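Local coordinates for N-methyltransferase (Streptoalloteichus sp. ATCC 53650, PDB 5BSZ) that transfers a methyl group from S-adenosylmethionine to a sugar nitrogen, as a sugar N-methyltransferase linked to the trideoxysugar of kedarcidin, at the interface of chains A and B. Sequence-based numbering; all coordinates share one arbitrary frame. Chains: chain A/B, N-methyltransferase.

The interface of chains A and B. Residues chain A 177, 188, 190, 201; chain B 192, 199.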
ATOM      1  N   ARG A 177       1.166  16.752   4.592  1.00 22.02           N
ATOM      2  CA  ARG A 177       1.355  16.941   6.017  1.00 20.60           C
ATOM      3  C   ARG A 177       2.834  17.161   6.237  1.00 27.84           C
ATOM      4  O   ARG A 177       3.639  16.565   5.507  1.00 22.75           O
ATOM      5  CB  ARG A 177       1.000  15.680   6.727  1.00 23.92           C
ATOM      6  CG  ARG A 177       0.984  15.837   8.206  1.00 25.79           C
ATOM      7  CD  ARG A 177       0.848  14.489   8.817  1.00 30.34           C
ATOM      8  NE  ARG A 177       1.064  14.630  10.240  1.00 36.19           N
ATOM      9  CZ  ARG A 177       2.091  14.118  10.899  1.00 35.55           C
ATOM     10  NH1 ARG A 177       2.167  14.326  12.196  1.00 40.09           N
ATOM     11  NH2 ARG A 177       3.025  13.397  10.295  1.00 33.50           N
ATOM     12  N   GLU A 188       5.177  14.888   3.950  1.00 16.28           N
ATOM     13  CA  GLU A 188       4.487  13.743   3.317  1.00 18.46           C
ATOM     14  C   GLU A 188       3.414  14.232   2.367  1.00 21.76           C
ATOM     15  O   GLU A 188       2.602  15.095   2.753  1.00 23.56           O
ATOM     16  CB  GLU A 188       3.778  12.952   4.365  1.00 20.75           C
ATOM     17  CG  GLU A 188       4.622  12.225   5.329  1.00 22.70           C
ATOM     18  CD  GLU A 188       3.847  11.795   6.558  1.00 27.05           C
ATOM     19  OE1 GLU A 188       3.510  12.664   7.405  1.00 23.04           O
ATOM     20  OE2 GLU A 188       3.605  10.576   6.676  1.00 24.61           O
ATOM     21  N   HIS A 190       0.451  12.668  -0.375  1.00 20.88           N
ATOM     22  CA  HIS A 190      -0.267  11.521  -0.940  1.00 19.47           C
ATOM     23  C   HIS A 190      -1.201  12.063  -1.996  1.00 21.75           C
ATOM     24  O   HIS A 190      -1.795  13.144  -1.842  1.00 22.13           O
ATOM     25  CB  HIS A 190      -1.065  10.762   0.116  1.00 18.84           C
ATOM     26  CG  HIS A 190      -0.217  10.003   1.079  1.00 21.73           C
ATOM     27  ND1 HIS A 190      -0.218   8.621   1.155  1.00 20.72           N
ATOM     28  CD2 HIS A 190       0.683  10.433   1.998  1.00 20.94           C
ATOM     29  CE1 HIS A 190       0.613   8.241   2.107  1.00 23.58           C
ATOM     30  NE2 HIS A 190       1.176   9.319   2.626  1.00 20.45           N
ATOM     31  N   HIS A 201      -2.695   5.309  -6.302  1.00 20.18           N
ATOM     32  CA  HIS A 201      -2.289   6.023  -5.097  1.00 18.92           C
ATOM     33  C   HIS A 201      -0.784   6.271  -5.202  1.00 23.40           C
ATOM     34  O   HIS A 201      -0.026   5.368  -5.591  1.00 19.88           O
ATOM     35  CB  HIS A 201      -2.602   5.205  -3.869  1.00 21.43           C
ATOM     36  CG  HIS A 201      -2.035   5.756  -2.597  1.00 23.17           C
ATOM     37  ND1 HIS A 201      -1.417   4.971  -1.654  1.00 31.58           N
ATOM     38  CD2 HIS A 201      -1.998   7.010  -2.106  1.00 24.49           C
ATOM     39  CE1 HIS A 201      -1.036   5.715  -0.630  1.00 28.71           C
ATOM     40  NE2 HIS A 201      -1.361   6.961  -0.892  1.00 23.75           N
TER
ATOM     41  N   LEU B 192      -7.856   9.238   2.207  1.00 20.37           N
ATOM     42  CA  LEU B 192      -6.650   9.672   2.941  1.00 20.76           C
ATOM     43  C   LEU B 192      -7.033  10.569   4.122  1.00 18.98           C
ATOM     44  O   LEU B 192      -7.857  11.468   3.968  1.00 21.11           O
ATOM     45  CB  LEU B 192      -5.678  10.416   2.023  1.00 17.68           C
ATOM     46  CG  LEU B 192      -5.266   9.795   0.703  1.00 21.87           C
ATOM     47  CD1 LEU B 192      -4.713  10.845  -0.245  1.00 24.84           C
ATOM     48  CD2 LEU B 192      -4.241   8.720   0.997  1.00 22.68           C
ATOM     49  N   VAL B 199      -0.535  10.208   8.781  1.00 24.98           N
ATOM     50  CA  VAL B 199      -1.350  10.017   7.597  1.00 24.91           C
ATOM     51  C   VAL B 199      -1.780   8.553   7.537  1.00 24.38           C
ATOM     52  O   VAL B 199      -1.004   7.639   7.850  1.00 21.26           O
ATOM     53  CB  VAL B 199      -0.558  10.327   6.318  1.00 28.08           C
ATOM     54  CG1 VAL B 199      -1.401  10.123   5.075  1.00 25.21           C
ATOM     55  CG2 VAL B 199      -0.063  11.768   6.376  1.00 29.31           C
TER
HETATM   56  O   HOH W   1       2.409  10.067   8.936  1.00 23.88           O
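B:Val199 meets A:His190 tip to tip, and its methyl CG1 sits over one face of the imidazole. CG1 of B:Val199 is 3.8 Å from the centroid of the A:His190 ring, offset toward the rim, near CD2 and NE2; this is a CH-pi contact. With CG1 anti to the backbone N (chi1 180°), the other methyl, CG2, points toward A:Arg177 and A:Glu188. There CG2 of B:Val199 touches the aliphatic CD of A:Arg177 at 3.8 Å and lies against the carboxylate of A:Glu188. Both of these side chains run past the valine in the opposite direction.

B:Leu192 adds further apolar contacts. Methyl CD1 of B:Leu192 packs on CB of A:His190 at 3.7 Å. Its other methyl, CD2, reaches the same CB and also NE2 of A:His201.

Polar bonds within chain A probably help to hold this surface in shape. ND1 of A:His190 and NE2 of A:His201 share a nearly straight hydrogen bond of 2.9 Å, which would help to fix the rotation of the A:His190 ring; the structure does not show which nitrogen carries the proton. A:Arg177 NH2 gives a hydrogen bond and salt bridge to A:Glu188 OE1 at 3.0 Å. The oxygen is met on its syn side, and it lies in the guanidinium plane.

Water joins the two chains. A:Glu188 OE2 contacts water 1 at 2.6 Å, and the water is 3.0 Å from the backbone N of B:Val199. An alanine in place of this glutamate would probably leave the A:Arg177 guanidinium without its charge partner, the bridging water without its carboxylate anchor and a gap beside CG2 of B:Val199.

The patch is a contact between the faces of two beta-sheets, formed by strands 171-181, 184-195 and 198-209 of chain A and strands 184-195 and 198-209 of chain B, and it recurs with the chains exchanged. It probably helps hold two subunits of the deposited tetramer together through apolar contacts on a polar-braced surface.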